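Local coordinates for protein intimin (Escherichia coli, PDB 1F00) that probably mediates adhesion of the bacterium to host cells, presenting a receptor-binding C-type lectin-like domain on a rod of immunoglobulin-like domains, at residues T98-D101 with G102-E105; K229-Y232 with Y233-S236. All coordinates share one frame; numbering follows the deposited sequence.

Interaction 1 of 2, residues T98-D101 with G102-E105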
loop_
_atom_site.group_PDB
_atom_site.type_symbol
_atom_site.label_atom_id
_atom_site.label_comp_id
_atom_site.label_asym_id
_atom_site.label_seq_id
_atom_site.Cartn_x
_atom_site.Cartn_y
_atom_site.Cartn_z
ATOM N N THR A 98 7.715 -4.569 -0.695
ATOM C CA THR A 98 7.681 -3.517 0.306
ATOM C C THR A 98 6.798 -2.343 -0.106
ATOM O O THR A 98 6.652 -2.049 -1.291
ATOM C CB THR A 98 9.112 -2.965 0.537
ATOM O OG1 THR A 98 9.956 -4.017 1.027
ATOM C CG2 THR A 98 9.100 -1.821 1.533
ATOM N N ILE A 99 6.208 -1.682 0.883
ATOM C CA ILE A 99 5.405 -0.500 0.614
ATOM C C ILE A 99 6.241 0.680 1.107
ATOM O O ILE A 99 6.639 0.729 2.278
ATOM C CB ILE A 99 4.050 -0.532 1.355
ATOM C CG1 ILE A 99 3.151 -1.600 0.731
ATOM C CG2 ILE A 99 3.372 0.842 1.267
ATOM C CD1 ILE A 99 1.827 -1.813 1.463
ATOM N N ASP A 100 6.525 1.609 0.197
ATOM C CA ASP A 100 7.324 2.800 0.493
ATOM C C ASP A 100 6.477 3.712 1.379
ATOM O O ASP A 100 6.095 4.814 0.976
ATOM C CB ASP A 100 7.681 3.494 -0.831
ATOM C CG ASP A 100 8.720 4.589 -0.670
ATOM O OD1 ASP A 100 9.001 5.278 -1.679
ATOM O OD2 ASP A 100 9.254 4.760 0.450
ATOM N N ASP A 101 6.200 3.239 2.592
ATOM C CA ASP A 101 5.365 3.938 3.562
ATOM C C ASP A 101 5.861 5.278 4.102
ATOM O O ASP A 101 5.111 5.990 4.770
ATOM C CB ASP A 101 5.079 3.017 4.744
ATOM C CG ASP A 101 6.326 2.678 5.523
ATOM O OD1 ASP A 101 7.223 2.021 4.952
ATOM O OD2 ASP A 101 6.413 3.079 6.704
ATOM N N GLY A 102 7.119 5.611 3.840
ATOM C CA GLY A 102 7.644 6.878 4.310
ATOM C C GLY A 102 7.446 7.953 3.256
ATOM O O GLY A 102 7.693 9.138 3.499
ATOM N N ASN A 103 7.000 7.537 2.076
ATOM C CA ASN A 103 6.775 8.468 0.980
ATOM C C ASN A 103 5.382 8.345 0.384
ATOM O O ASN A 103 5.222 8.198 -0.828
ATOM C CB ASN A 103 7.826 8.274 -0.120
ATOM C CG ASN A 103 9.240 8.538 0.372
ATOM O OD1 ASN A 103 9.929 7.628 0.841
ATOM N ND2 ASN A 103 9.673 9.791 0.282
ATOM N N ILE A 104 4.374 8.401 1.246
ATOM C CA ILE A 104 2.998 8.335 0.789
ATOM C C ILE A 104 2.737 9.670 0.100
ATOM O O ILE A 104 3.006 10.738 0.662
ATOM C CB ILE A 104 2.044 8.116 1.973
ATOM C CG1 ILE A 104 2.303 6.723 2.563
ATOM C CG2 ILE A 104 0.601 8.260 1.521
ATOM C CD1 ILE A 104 1.501 6.398 3.812
ATOM N N GLU A 105 2.220 9.603 -1.120
ATOM C CA GLU A 105 1.979 10.795 -1.921
ATOM C C GLU A 105 0.579 11.409 -1.899
ATOM O O GLU A 105 -0.412 10.747 -2.204
ATOM C CB GLU A 105 2.378 10.498 -3.372
ATOM C CG GLU A 105 2.026 11.595 -4.361
ATOM C CD GLU A 105 2.328 11.198 -5.790
ATOM O OE1 GLU A 105 1.875 10.117 -6.219
ATOM O OE2 GLU A 105 3.013 11.969 -6.488
#

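Interaction 2 of 2, residues K229-Y232 with Y233-S236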
loop_
_atom_site.group_PDB
_atom_site.type_symbol
_atom_site.label_atom_id
_atom_site.label_comp_id
_atom_site.label_asym_id
_atom_site.label_seq_id
_atom_site.Cartn_x
_atom_site.Cartn_y
_atom_site.Cartn_z
ATOM N N LYS A 229 -8.943 18.978 -6.312
ATOM C CA LYS A 229 -7.955 18.181 -7.026
ATOM C C LYS A 229 -8.361 16.728 -6.819
ATOM O O LYS A 229 -7.881 15.826 -7.504
ATOM C CB LYS A 229 -6.555 18.412 -6.455
ATOM C CG LYS A 229 -5.912 19.701 -6.926
ATOM C CD LYS A 229 -5.610 19.642 -8.411
ATOM C CE LYS A 229 -4.963 20.935 -8.878
ATOM N NZ LYS A 229 -3.797 21.289 -8.017
ATOM N N TYR A 230 -9.258 16.518 -5.859
ATOM C CA TYR A 230 -9.750 15.188 -5.544
ATOM C C TYR A 230 -11.074 14.925 -6.253
ATOM O O TYR A 230 -11.959 15.778 -6.287
ATOM C CB TYR A 230 -9.884 15.029 -4.027
ATOM C CG TYR A 230 -8.561 15.282 -3.338
ATOM C CD1 TYR A 230 -8.257 16.534 -2.805
ATOM C CD2 TYR A 230 -7.563 14.308 -3.341
ATOM C CE1 TYR A 230 -6.984 16.813 -2.303
ATOM C CE2 TYR A 230 -6.292 14.576 -2.843
ATOM C CZ TYR A 230 -6.007 15.831 -2.331
ATOM O OH TYR A 230 -4.735 16.104 -1.892
ATOM N N GLU A 231 -11.172 13.733 -6.833
ATOM C CA GLU A 231 -12.337 13.293 -7.590
ATOM C C GLU A 231 -13.675 13.735 -7.012
ATOM O O GLU A 231 -14.517 14.290 -7.721
ATOM C CB GLU A 231 -12.309 11.763 -7.700
ATOM C CG GLU A 231 -13.404 11.146 -8.544
ATOM C CD GLU A 231 -13.396 11.659 -9.973
ATOM O OE1 GLU A 231 -12.295 11.910 -10.512
ATOM O OE2 GLU A 231 -14.494 11.799 -10.559
ATOM N N TYR A 232 -13.864 13.496 -5.721
ATOM C CA TYR A 232 -15.112 13.835 -5.054
ATOM C C TYR A 232 -15.536 15.302 -5.142
ATOM O O TYR A 232 -16.722 15.591 -5.234
ATOM C CB TYR A 232 -15.035 13.429 -3.582
ATOM C CG TYR A 232 -16.333 13.601 -2.829
ATOM C CD1 TYR A 232 -17.350 12.651 -2.921
ATOM C CD2 TYR A 232 -16.536 14.701 -1.999
ATOM C CE1 TYR A 232 -18.539 12.793 -2.188
ATOM C CE2 TYR A 232 -17.717 14.854 -1.269
ATOM C CZ TYR A 232 -18.708 13.897 -1.366
ATOM O OH TYR A 232 -19.848 14.033 -0.613
ATOM N N TYR A 233 -14.577 16.223 -5.099
ATOM C CA TYR A 233 -14.901 17.652 -5.144
ATOM C C TYR A 233 -14.519 18.324 -6.467
ATOM O O TYR A 233 -14.516 19.554 -6.561
ATOM C CB TYR A 233 -14.186 18.400 -4.006
ATOM C CG TYR A 233 -14.326 17.776 -2.631
ATOM C CD1 TYR A 233 -13.407 16.831 -2.174
ATOM C CD2 TYR A 233 -15.370 18.144 -1.781
ATOM C CE1 TYR A 233 -13.520 16.265 -0.896
ATOM C CE2 TYR A 233 -15.498 17.586 -0.505
ATOM C CZ TYR A 233 -14.568 16.647 -0.070
ATOM O OH TYR A 233 -14.696 16.090 1.184
ATOM N N LYS A 234 -14.222 17.536 -7.491
ATOM C CA LYS A 234 -13.793 18.128 -8.755
ATOM C C LYS A 234 -14.736 19.159 -9.370
ATOM O O LYS A 234 -14.284 20.048 -10.088
ATOM C CB LYS A 234 -13.469 17.034 -9.781
ATOM C CG LYS A 234 -14.645 16.218 -10.268
ATOM C CD LYS A 234 -14.185 15.237 -11.346
ATOM C CE LYS A 234 -15.342 14.432 -11.910
ATOM N NZ LYS A 234 -14.880 13.443 -12.928
ATOM N N SER A 235 -16.031 19.074 -9.074
ATOM C CA SER A 235 -16.985 20.023 -9.645
ATOM C C SER A 235 -17.035 21.387 -8.946
ATOM O O SER A 235 -17.707 22.294 -9.426
ATOM C CB SER A 235 -18.398 19.425 -9.655
ATOM O OG SER A 235 -18.913 19.310 -8.336
ATOM N N SER A 236 -16.340 21.538 -7.822
ATOM C CA SER A 236 -16.359 22.808 -7.095
ATOM C C SER A 236 -15.186 23.719 -7.407
ATOM O O SER A 236 -14.033 23.291 -7.376
ATOM C CB SER A 236 -16.386 22.567 -5.578
ATOM O OG SER A 236 -17.612 22.005 -5.164
HETATM O O HOH W 1 -17.470 16.806 -7.657
#

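Interaction 1 of 2, residues T98-D101 with G102-E105
Asp100 and Asn103, the two end residues of a type I beta turn, meet through both backbone and side chains. The backbone closes the turn with a hydrogen bond from Asn103 N to Asp100 O, 3.1 Å long. Beside this bond the two polar side chains cross at a slant. The CG of Asp100 is anti to its own backbone N (chi1 -169°) and beside the carbonyl carbon, which carries the carboxylate toward Asn103 and brings Asp100 OD1 to 3.6 Å from Asn103 CB. Carboxylate and amide planes are 53° apart. Asp101, at the second position of the turn, turns its side chain differently: CG lies between N and the carbonyl carbon (chi1 65°), which leaves Asp101 CG 3.5 Å from Gly102 N, at the start of the next peptide. The buried Ile104 returns the chain to the sheet. Its CG1 lies 3.6 Å from Asp101 O, the closest approach of this side chain to the first half of the turn, while the side chain also packs on Val125, Leu127 and Tyr177. Asp100 is also the centre of an inverse gamma turn, closed by Asp101 N bonding to Ile99 O at 2.6 Å, so the two turns share this residue. The result is a polar surface turn linking strands 98-99 and 104-106, both paired antiparallel with strand 124-130 in an immunoglobulin-like domain.

Interaction 2 of 2, residues K229-Y232 with Y233-S236
The Tyr233 ring receives the edge of the Tyr232 ring on one face: Tyr232 CD2 stands 3.3 Å above its plane, over the centre. Planes at 81° and centroids 4.7 Å apart make this a T-shaped pair between sequence neighbours, with Tyr233 CD1 lying in the plane of the Tyr232 ring, at its edge. At the edge of the Tyr233 ring is Tyr230 CB, 4.4 Å from Tyr233 CD1. The tyrosines leave the backbone differently: Tyr232 has CG anti to its N (chi1 -174°), whereas Tyr233 turns CG beside its N (chi1 -49°), and this brings one ring's edge across the other's face. Tyr232 also meets the ring of Tyr122, and the Tyr233 hydroxyl is hydrogen-bonded to Gln121 O.

The backbone is 3-10 at 231-232. Tyr233 N donates to Tyr230 O at 2.9 Å, and Lys234 N to Glu231 O at 3.3 Å. At the next step water 1 bridges the chain, accepting from Ser235 N and donating to Tyr232 O. Glu231 and Lys234 run side by side in the same direction; the glutamate bends at chi2 while the lysine is extended beyond CG, and Glu231 OE2 reaches Lys234 NZ at 2.9 Å in a salt bridge whose hydrogen bond is weak. The chemistry is thus divided: an exposed ion pair, probably screened by solvent, and a buried tyrosine whose hydroxyl is satisfied by Gln121 O.

How the interactions relate
Both contacts are local turns, but they serve different parts of the rod. Interaction 1 lies at the surface of an immunoglobulin-like domain and joins two strands of one sheet; interaction 2 is partly buried in a loop of the C-type lectin-like domain, between helix 214-224 and strand 240-242. Their chemistry follows: acidic side chains lie beside backbone-closed turns at 98-105, whereas 229-236 combines aromatic packing, an ion pair and a water-bridged turn. The centres are 24 Å apart and the nearest atoms about 7 Å, without touching. Tyrosines of interaction 2 nevertheless reach Val107, Gly108 and Leu120, in the segment that follows interaction 1, consistent with contact between adjacent domains.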